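Local coordinates for putative iron-regulated protein A (PDB 4ECG) that binds calcium ions and, as an imelysin-like member of the peptidase M75 family, is possibly a metal-dependent endopeptidase linked to iron regulation, at residues V36-D41 with S309-S314; E210-H215 with E230-G235. All blocks are in the same frame, centred on the assembly; numbering follows the deposited sequence.

In the fold
Interactions 1 and 2 share one flank of the chain, their centres about 13 Å apart, in a fold that is largely helical. Residues 36-41 of the long helix 29-68 reach a loop almost 270 residues later in interaction 1, and interaction 2, between helices 208-214 and 225-233, falls within that span. The two meet directly through helix 29-68: Val40 packs on the side chain of Met212 and Val36 on its backbone carbonyl, Phe39 packs on Met232, and Asp41 OD1 pairs with Lys213 NZ in a salt bridge modelled unusually close, its geometry doubtful. This short length of helix therefore presents Thr38 to the late loop and Val36, Phe39, Val40 and Asp41 to the later helix pair.

Interaction 1. Residues V36-D41 with S309-S314; sequences VATFVD and SASESS
Thr38 and Ser313 meet hydroxyl to hydroxyl, with Thr38 OG1 2.6 Å from Ser313 OG in a hydrogen bond. With OG1 beside the backbone N (chi1 -59°) and CG2 anti to it, Thr38 carries its methyl alongside the loop, where CG2 lies 3.6 Å from Ser313 O and 3.9 Å from Ser311 OG. Thr38 OG1 also bonds to Ala34 O, one turn back in its own helix. On the loop side, Ser313 N donates a weak, bent bond to Ser311 OG (3.2 Å, 131° at the hydrogen). The loop is further tied by Ser314, whose OG bonds to Ser311 O at 2.7 Å, tilted 25° from the carbonyl plane, while the same hydroxyl caps Ala317 N at the start of helix 315-322. A valine in place of Thr38 would probably leave Ser313 OG without its helix partner and the loop less firmly fixed against helix 29-68. This small polar contact near the surface joins that helix to the connection between helices 284-300 and 315-322; behind Thr38, Val36 and Phe39 of the same turn pack against helix 225-233, and Val40 against helix 208-214.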
# COMPACT_ATOMS: atom_id res chain seq x y z
N VAL A 36 5.25 13.45 -15.28
CA VAL A 36 6.19 12.57 -14.55
C VAL A 36 6.94 13.36 -13.48
O VAL A 36 7.06 12.91 -12.36
CB VAL A 36 7.19 11.92 -15.55
CG1 VAL A 36 8.25 11.13 -14.81
CG2 VAL A 36 6.46 11.09 -16.60
N ALA A 37 7.44 14.54 -13.82
CA ALA A 37 8.08 15.41 -12.83
C ALA A 37 7.14 15.70 -11.66
O ALA A 37 7.49 15.49 -10.52
CB ALA A 37 8.63 16.72 -13.46
N THR A 38 5.92 16.12 -11.94
CA THR A 38 4.98 16.46 -10.87
C THR A 38 4.61 15.21 -10.05
O THR A 38 4.41 15.27 -8.84
CB THR A 38 3.68 16.98 -11.47
OG1 THR A 38 3.93 18.16 -12.28
CG2 THR A 38 2.66 17.24 -10.38
N PHE A 39 4.49 14.06 -10.72
CA PHE A 39 4.27 12.82 -10.00
C PHE A 39 5.40 12.58 -8.97
O PHE A 39 5.12 12.35 -7.80
CB PHE A 39 4.13 11.59 -10.93
CG PHE A 39 4.25 10.30 -10.20
CD1 PHE A 39 3.20 9.84 -9.42
CD2 PHE A 39 5.43 9.60 -10.20
CE1 PHE A 39 3.32 8.67 -8.68
CE2 PHE A 39 5.57 8.44 -9.46
CZ PHE A 39 4.51 7.99 -8.70
N VAL A 40 6.66 12.63 -9.43
CA VAL A 40 7.83 12.36 -8.59
C VAL A 40 7.95 13.37 -7.46
O VAL A 40 8.23 12.97 -6.34
CB VAL A 40 9.15 12.32 -9.39
CG1 VAL A 40 10.36 12.22 -8.45
CG2 VAL A 40 9.15 11.17 -10.40
N ASP A 41 7.70 14.66 -7.73
CA ASP A 41 7.97 15.73 -6.73
C ASP A 41 6.77 16.03 -5.82
O ASP A 41 6.95 16.46 -4.69
CB ASP A 41 8.43 17.03 -7.42
CG ASP A 41 9.83 16.91 -8.11
OD1 ASP A 41 10.68 16.11 -7.65
OD2 ASP A 41 10.07 17.66 -9.09
N SER A 309 -9.38 20.37 -7.81
CA SER A 309 -8.15 20.94 -7.28
C SER A 309 -6.86 20.38 -7.93
O SER A 309 -5.74 20.60 -7.44
CB SER A 309 -8.11 20.65 -5.80
OG SER A 309 -8.27 19.26 -5.56
N ALA A 310 -7.07 19.70 -9.07
CA ALA A 310 -6.03 18.94 -9.77
C ALA A 310 -4.92 19.82 -10.27
O ALA A 310 -5.15 20.98 -10.65
CB ALA A 310 -6.66 18.25 -10.97
N SER A 311 -3.71 19.26 -10.31
CA SER A 311 -2.57 19.90 -11.01
C SER A 311 -2.75 19.94 -12.55
O SER A 311 -3.38 19.05 -13.13
CB SER A 311 -1.27 19.18 -10.65
OG SER A 311 -0.21 19.57 -11.50
N GLU A 312 -2.22 20.96 -13.22
CA GLU A 312 -2.35 21.04 -14.66
C GLU A 312 -1.40 20.04 -15.34
O GLU A 312 -1.65 19.59 -16.47
CB GLU A 312 -2.10 22.45 -15.18
CG GLU A 312 -1.82 22.48 -16.72
CD GLU A 312 -3.08 22.45 -17.63
OE1 GLU A 312 -4.19 22.20 -17.11
OE2 GLU A 312 -2.96 22.70 -18.88
N SER A 313 -0.32 19.68 -14.67
CA SER A 313 0.51 18.58 -15.12
C SER A 313 0.15 17.29 -14.39
O SER A 313 0.88 16.80 -13.53
CB SER A 313 1.99 18.93 -15.03
OG SER A 313 2.33 19.56 -13.83
N SER A 314 -0.99 16.73 -14.77
CA SER A 314 -1.50 15.47 -14.24
C SER A 314 -1.95 14.59 -15.37
O SER A 314 -2.24 15.08 -16.46
CB SER A 314 -2.72 15.71 -13.33
OG SER A 314 -3.71 16.54 -13.93

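Interaction 2. Residues E210-H215 with E230-G235; sequences EAMKKH and ELMLNG
Met212 and Met232, both selenomethionines, make a buried apolar contact between two short helices, 208-214 and 225-233, with no hydrogen bond across it. The backbones stay well apart, the nearest CA atoms, of Met212 and Leu231, being 9.6 Å from each other, and the long side chain of Met212 bridges the gap. Its terminal methyl does the touching: CE rests 4.0 Å from Met232 CG and 4.3 Å from Leu231 CD2. The Met212 chain extends through chi2 (-166°) and bends at chi3, which sets the methyl against these two neighbouring residues, while the Met212 and Met232 side chains run at a slant to one another. Just past the Met232 helix, Asn234 folds back, its ND2 donating to Leu231 O at 2.6 Å, in the carbonyl plane and on a lone pair; Asn237 OD1 accepts from the same ND2. Beyond Leu231 lies a calcium ion, about 7 Å from its side chain, at the site of Ser221 and Gln227. Phe96 and Ile222 from loops also touch Met212, and helix 29-68 covers the methionine pair on one side, while Leu233 packs on helix 355-377.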
# COMPACT_ATOMS: atom_id res chain seq x y z
N GLU A 210 15.40 10.74 -9.93
CA GLU A 210 16.11 11.38 -11.02
C GLU A 210 16.02 10.53 -12.29
O GLU A 210 15.75 11.06 -13.37
CB GLU A 210 17.57 11.66 -10.64
CG GLU A 210 17.76 12.80 -9.63
CD GLU A 210 17.16 14.16 -10.07
OE1 GLU A 210 17.34 14.58 -11.27
OE2 GLU A 210 16.51 14.82 -9.19
N ALA A 211 16.21 9.22 -12.17
CA ALA A 211 16.09 8.35 -13.34
C ALA A 211 14.69 8.48 -13.91
O ALA A 211 14.52 8.56 -15.15
CB ALA A 211 16.38 6.92 -12.99
N MSE A 212 13.67 8.55 -13.04
CA MSE A 212 12.32 8.79 -13.59
C MSE A 212 12.17 10.17 -14.24
O MSE A 212 11.56 10.26 -15.33
CB MSE A 212 11.19 8.50 -12.60
CG MSE A 212 10.34 7.26 -13.00
SE MSE A 212 8.80 7.29 -11.97
CE MSE A 212 7.58 7.19 -13.41
N LYS A 213 12.69 11.24 -13.63
CA LYS A 213 12.55 12.57 -14.24
C LYS A 213 13.31 12.66 -15.57
O LYS A 213 12.79 13.19 -16.53
CB LYS A 213 12.88 13.71 -13.25
CG LYS A 213 11.78 13.87 -12.17
CD LYS A 213 11.85 15.11 -11.28
CE LYS A 213 13.02 15.06 -10.32
NZ LYS A 213 12.66 15.63 -9.01
N LYS A 214 14.50 12.06 -15.66
CA LYS A 214 15.29 12.12 -16.90
C LYS A 214 14.76 11.21 -18.02
O LYS A 214 14.89 11.53 -19.19
CB LYS A 214 16.77 11.79 -16.60
CG LYS A 214 17.56 12.97 -16.03
CD LYS A 214 18.67 12.54 -15.07
CE LYS A 214 19.72 11.68 -15.75
NZ LYS A 214 20.97 11.64 -14.93
N HIS A 215 14.20 10.06 -17.64
CA HIS A 215 13.67 9.03 -18.56
C HIS A 215 14.43 8.89 -19.85
O HIS A 215 13.87 8.93 -20.94
CB HIS A 215 12.17 9.25 -18.80
CG HIS A 215 11.82 10.65 -19.24
ND1 HIS A 215 12.20 11.16 -20.43
CD2 HIS A 215 11.07 11.66 -18.60
CE1 HIS A 215 11.72 12.42 -20.55
NE2 HIS A 215 11.04 12.72 -19.42
N GLU A 230 3.76 4.95 -18.71
CA GLU A 230 3.28 3.53 -18.71
C GLU A 230 3.59 2.89 -17.35
O GLU A 230 2.78 2.16 -16.81
CB GLU A 230 3.90 2.69 -19.86
CG GLU A 230 3.39 1.23 -20.01
CD GLU A 230 4.14 0.41 -21.09
OE1 GLU A 230 5.23 0.84 -21.54
OE2 GLU A 230 3.61 -0.66 -21.51
N LEU A 231 4.74 3.23 -16.77
CA LEU A 231 5.14 2.70 -15.46
C LEU A 231 4.15 3.13 -14.38
O LEU A 231 3.76 2.31 -13.51
CB LEU A 231 6.56 3.18 -15.11
CG LEU A 231 7.37 2.45 -14.06
CD1 LEU A 231 7.49 0.97 -14.42
CD2 LEU A 231 8.71 3.12 -13.94
N MSE A 232 3.73 4.39 -14.42
CA MSE A 232 2.82 4.92 -13.39
C MSE A 232 1.52 4.13 -13.44
O MSE A 232 0.95 3.86 -12.40
CB MSE A 232 2.47 6.41 -13.62
CG MSE A 232 3.62 7.44 -13.40
SE MSE A 232 3.19 9.21 -14.02
CE MSE A 232 1.75 9.61 -12.80
N LEU A 233 1.07 3.78 -14.66
CA LEU A 233 -0.27 3.19 -14.87
C LEU A 233 -0.27 1.67 -14.78
O LEU A 233 -1.33 1.06 -14.73
CB LEU A 233 -0.83 3.60 -16.23
CG LEU A 233 -1.36 5.04 -16.27
CD1 LEU A 233 -1.26 5.62 -17.67
CD2 LEU A 233 -2.79 5.09 -15.76
N ASN A 234 0.91 1.06 -14.69
CA ASN A 234 1.07 -0.36 -14.98
C ASN A 234 0.39 -1.30 -14.00
O ASN A 234 0.19 -0.95 -12.83
CB ASN A 234 2.57 -0.76 -15.14
CG ASN A 234 3.23 -1.18 -13.84
OD1 ASN A 234 3.18 -2.37 -13.44
ND2 ASN A 234 3.89 -0.22 -13.18
N GLY A 235 0.16 -2.53 -14.48
CA GLY A 235 -0.64 -3.55 -13.82
C GLY A 235 0.11 -4.51 -12.93
O GLY A 235 -0.53 -5.35 -12.24